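Local coordinates for protein VP1 (Polyomavirus HPyV6, PDB 4PCG) that forms the pentameric building block of the polyomavirus capsid, here its jelly-roll core, and is thought to take part in attachment to host cells, at residues G124-D129 with R164-A169; D129-N134 with A179-N184. All coordinates share one frame; numbering follows the deposited sequence.

Interaction 1: G124-D129 with R164-A169; sequences GGSPLD and RKQVTA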
# COMPACT_ATOMS: atom_id res chain seq x y z
N GLY B 124 -17.98 21.60 8.66
CA GLY B 124 -17.63 22.90 9.22
C GLY B 124 -18.78 23.75 9.72
O GLY B 124 -19.96 23.40 9.57
N GLY B 125 -18.40 24.88 10.32
CA GLY B 125 -19.36 25.80 10.86
C GLY B 125 -19.71 26.91 9.87
O GLY B 125 -20.52 27.75 10.15
N SER B 126 -19.09 26.86 8.70
CA SER B 126 -19.39 27.81 7.64
C SER B 126 -18.94 27.12 6.33
O SER B 126 -18.32 26.06 6.37
CB SER B 126 -18.69 29.14 7.86
OG SER B 126 -17.31 28.96 7.89
N PRO B 127 -19.30 27.69 5.18
CA PRO B 127 -18.93 27.00 3.93
C PRO B 127 -17.43 26.76 3.74
O PRO B 127 -16.59 27.51 4.24
CB PRO B 127 -19.41 27.97 2.85
CG PRO B 127 -20.46 28.80 3.48
CD PRO B 127 -20.05 28.93 4.93
N LEU B 128 -17.11 25.72 2.97
CA LEU B 128 -15.75 25.34 2.66
C LEU B 128 -15.06 26.45 1.87
O LEU B 128 -15.58 26.87 0.83
CB LEU B 128 -15.75 24.06 1.82
CG LEU B 128 -14.38 23.50 1.43
CD1 LEU B 128 -13.63 22.98 2.65
CD2 LEU B 128 -14.52 22.43 0.38
N ASP B 129 -13.91 26.89 2.35
CA ASP B 129 -13.08 27.84 1.62
C ASP B 129 -12.27 27.08 0.57
O ASP B 129 -11.66 26.01 0.88
CB ASP B 129 -12.13 28.56 2.56
CG ASP B 129 -12.86 29.36 3.63
OD1 ASP B 129 -13.53 30.35 3.24
OD2 ASP B 129 -12.71 29.05 4.85
N ARG B 164 -10.08 33.04 -4.72
CA ARG B 164 -10.55 32.41 -3.50
C ARG B 164 -12.03 32.69 -3.29
O ARG B 164 -12.48 33.84 -3.40
CB ARG B 164 -9.74 32.90 -2.30
CG ARG B 164 -8.38 32.22 -2.17
CD ARG B 164 -7.61 32.76 -0.98
NE ARG B 164 -6.60 31.79 -0.57
CZ ARG B 164 -5.35 31.77 -1.01
NH1 ARG B 164 -4.90 32.67 -1.88
NH2 ARG B 164 -4.53 30.84 -0.56
N LYS B 165 -12.79 31.65 -2.98
CA LYS B 165 -14.15 31.84 -2.49
C LYS B 165 -14.61 30.63 -1.70
O LYS B 165 -13.81 29.79 -1.41
CB LYS B 165 -15.10 32.23 -3.60
CG LYS B 165 -15.09 31.34 -4.78
CD LYS B 165 -16.00 31.88 -5.92
CE LYS B 165 -15.81 33.32 -6.33
NZ LYS B 165 -16.68 33.66 -7.51
N GLN B 166 -15.89 30.60 -1.35
CA GLN B 166 -16.49 29.49 -0.62
C GLN B 166 -17.47 28.70 -1.49
O GLN B 166 -18.13 29.25 -2.40
CB GLN B 166 -17.21 30.06 0.60
CG GLN B 166 -16.26 30.68 1.62
CD GLN B 166 -16.96 31.40 2.76
OE1 GLN B 166 -17.60 32.41 2.53
NE2 GLN B 166 -16.87 30.85 3.97
N VAL B 167 -17.56 27.41 -1.19
CA VAL B 167 -18.50 26.52 -1.84
C VAL B 167 -19.91 26.71 -1.27
O VAL B 167 -20.27 26.16 -0.24
CB VAL B 167 -18.02 25.07 -1.81
CG1 VAL B 167 -19.02 24.17 -2.53
CG2 VAL B 167 -16.65 24.96 -2.46
N THR B 168 -20.70 27.54 -1.95
CA THR B 168 -22.02 27.89 -1.51
C THR B 168 -23.08 27.54 -2.54
O THR B 168 -24.23 27.91 -2.38
CB THR B 168 -22.08 29.39 -1.23
OG1 THR B 168 -21.76 30.10 -2.43
CG2 THR B 168 -21.06 29.78 -0.15
N ALA B 169 -22.69 26.85 -3.60
CA ALA B 169 -23.63 26.51 -4.67
C ALA B 169 -23.20 25.18 -5.29
O ALA B 169 -22.20 24.62 -4.90
CB ALA B 169 -23.68 27.62 -5.71
O HOH W 1 -19.23 24.33 1.72

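Interaction 2: D129-N134 with A179-N184; sequences DVIGIN and ADPTRN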
# COMPACT_ATOMS: atom_id res chain seq x y z
N ASP B 129 -13.91 26.89 2.35
CA ASP B 129 -13.08 27.84 1.62
C ASP B 129 -12.27 27.08 0.57
O ASP B 129 -11.66 26.01 0.88
CB ASP B 129 -12.13 28.56 2.56
CG ASP B 129 -12.86 29.36 3.63
OD1 ASP B 129 -13.53 30.35 3.24
OD2 ASP B 129 -12.71 29.05 4.85
N VAL B 130 -12.30 27.58 -0.66
CA VAL B 130 -11.57 26.92 -1.78
C VAL B 130 -10.72 27.91 -2.59
O VAL B 130 -10.95 29.13 -2.55
CB VAL B 130 -12.51 26.17 -2.73
CG1 VAL B 130 -13.03 24.87 -2.10
CG2 VAL B 130 -13.66 27.05 -3.20
N ILE B 131 -9.78 27.36 -3.35
CA ILE B 131 -8.89 28.09 -4.20
C ILE B 131 -9.17 27.53 -5.61
O ILE B 131 -9.19 26.32 -5.78
CB ILE B 131 -7.41 27.83 -3.88
CG1 ILE B 131 -7.07 28.16 -2.42
CG2 ILE B 131 -6.51 28.68 -4.78
CD1 ILE B 131 -5.70 27.65 -1.97
N GLY B 132 -9.39 28.40 -6.57
CA GLY B 132 -9.71 27.97 -7.95
C GLY B 132 -8.56 28.25 -8.87
O GLY B 132 -8.12 29.40 -9.00
N ILE B 133 -8.07 27.21 -9.52
CA ILE B 133 -6.91 27.31 -10.40
C ILE B 133 -7.16 26.59 -11.72
O ILE B 133 -7.61 25.46 -11.75
CB ILE B 133 -5.66 26.70 -9.72
CG1 ILE B 133 -5.29 27.54 -8.48
CG2 ILE B 133 -4.47 26.71 -10.66
CD1 ILE B 133 -4.32 26.86 -7.56
N ASN B 134 -6.90 27.30 -12.80
CA ASN B 134 -6.92 26.72 -14.15
C ASN B 134 -5.56 26.10 -14.39
O ASN B 134 -4.56 26.80 -14.38
CB ASN B 134 -7.23 27.80 -15.19
CG ASN B 134 -7.40 27.21 -16.58
OD1 ASN B 134 -6.74 26.24 -16.94
ND2 ASN B 134 -8.29 27.81 -17.36
N ALA B 179 -9.63 22.69 -1.63
CA ALA B 179 -9.73 23.22 -0.25
C ALA B 179 -8.56 24.14 0.06
O ALA B 179 -7.44 23.89 -0.34
CB ALA B 179 -9.77 22.08 0.76
N ASP B 180 -8.83 25.24 0.78
CA ASP B 180 -7.86 26.26 1.04
C ASP B 180 -7.28 26.07 2.45
O ASP B 180 -7.98 26.36 3.42
CB ASP B 180 -8.54 27.63 0.96
CG ASP B 180 -7.55 28.79 1.10
OD1 ASP B 180 -6.36 28.57 1.41
OD2 ASP B 180 -7.98 29.96 0.90
N PRO B 181 -6.03 25.60 2.56
CA PRO B 181 -5.45 25.38 3.91
C PRO B 181 -5.12 26.65 4.66
O PRO B 181 -4.84 26.59 5.86
CB PRO B 181 -4.20 24.52 3.62
CG PRO B 181 -3.77 24.99 2.26
CD PRO B 181 -5.06 25.24 1.50
N THR B 182 -5.17 27.80 4.00
CA THR B 182 -4.93 29.07 4.67
C THR B 182 -6.19 29.58 5.35
O THR B 182 -6.12 30.54 6.08
CB THR B 182 -4.41 30.19 3.74
OG1 THR B 182 -5.47 30.65 2.90
CG2 THR B 182 -3.17 29.73 2.95
N ARG B 183 -7.33 28.94 5.11
CA ARG B 183 -8.60 29.32 5.74
C ARG B 183 -9.22 28.09 6.42
O ARG B 183 -8.48 27.30 7.04
CB ARG B 183 -9.51 30.04 4.72
CG ARG B 183 -8.83 31.27 4.13
CD ARG B 183 -9.72 32.01 3.12
NE ARG B 183 -9.05 33.21 2.68
CZ ARG B 183 -9.60 34.19 1.96
NH1 ARG B 183 -10.85 34.14 1.53
NH2 ARG B 183 -8.86 35.25 1.66
N ASN B 184 -10.52 27.88 6.28
CA ASN B 184 -11.19 26.72 6.88
C ASN B 184 -10.91 26.56 8.35
O ASN B 184 -10.75 25.42 8.84
CB ASN B 184 -10.88 25.47 6.09
CG ASN B 184 -11.55 25.50 4.72
OD1 ASN B 184 -12.77 25.62 4.65
ND2 ASN B 184 -10.77 25.42 3.64
O HOH W 2 -12.69 31.85 1.11
O HOH W 3 -10.60 30.43 -0.08

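Interaction 1: G124-D129 with R164-A169
L128 and V167 are joined through their backbones: V167 N donates to L128 O at 2.9 Å, with the donor nearly along the C=O axis. The same oxygen also receives a CA-H...O contact from Q166, its CA lying 3.1 Å away, so two neighbouring residues of 164-169 converge on one carbonyl. A water bridges the two backbones a second time, accepting from L128 N and donating to V167 O.

The side chain of Q166 meets both D129 and P127. Its CG is anti to the carbonyl carbon (chi1 -67°) and the chain runs extended from there, which lays it alongside D129, both side chains pointing the same way. The carboxylate and amide planes are nearly parallel, 7° apart, and D129 OD1 lies 3.2 Å from the methylene CG of Q166. At the tip, Q166 NE2 gives a weak, bent hydrogen bond of 3.4 Å to P127 O.

Apolar packing is concentrated on the P127 ring. Its CB meets Q166 CB at 3.8 Å and its CG meets the methyl CG2 of T168, also at 3.8 Å, so two adjacent ring carbons rest on two different side chains. L128 and V167 touch more loosely, CD2 to CG2 at 4.4 Å; L128 also packs on F120 and A122 of strand 117-124 and on T231 of strand 227-239.

D129 and Q166 form an antiparallel, non-hydrogen-bonded beta pair. The pairing joins strand 163-166, outermost within this chain, to the middle strand 129-132 of a small three-stranded antiparallel sheet, here where the chain leaves strand 117-124 of the VP1 jelly roll.

Interaction 2: D129-N134 with A179-N184
D129 and N184 hold each other by main chain and side chain at once. D129 N donates to N184 OD1 at 2.9 Å, N184 ND2 returns a bond of 3.0 Å to D129 O, and N184 N reaches D129 OD2 on its anti side at 2.9 Å. D129 O also accepts from D180 N, which comes from the same face of the carbonyl plane as N184 ND2. Two bonds thus grip that oxygen, and the N184 amide, which also donates to D180 O, is fixed in rotation.

Within the type I turn from D180 to R183, D180 OD1 takes T182 N in an Asx turn and T182 OG1 at 2.7 Å. D180 CG is anti to the backbone N (chi1 -175°), which lays the side chain across I131 at about a right angle; I131 CD1 lies 3.6 Å from D180 OD1. A water links V130 O to D180 OD2.

The solvent side is looser, and R183 is its exposed residue. Its CB packs 3.4 Å from D129 OD2, but the extended chain then runs out past the D129 carboxylate, the guanidinium standing nearly perpendicular to it. A water joins R183 NH1 to D129 OD1.

V130 and A179 make the antiparallel, non-hydrogen-bonded pair that sets strand 129-132 beside strand 177-179. A179, P181 and N184 rest on Y189 of strand 187-194, while I131 and P181 pack against I93 and F264 of a neighbouring subunit.

Overall arrangement
Interactions 1 and 2 lie on the two flanks of strand 129-132, the middle strand of a three-stranded antiparallel sheet, with their centres about 9 Å apart. They share D129, which pairs with Q166 of strand 163-166 and also binds the turn after strand 177-179. The two contacts are tied directly by a salt bridge from R164 NE to D180 OD2 at 2.7 Å and by a probable backbone hydrogen bond from V130 N to K165 O at 2.8 Å. L128 CD1 also packs 3.4 Å from N184 OD1. The sodium site of T48, T50, T52 and D54 involves none of the four segments; together the contacts join the three short strands of a small sheet built from loops of the jelly roll.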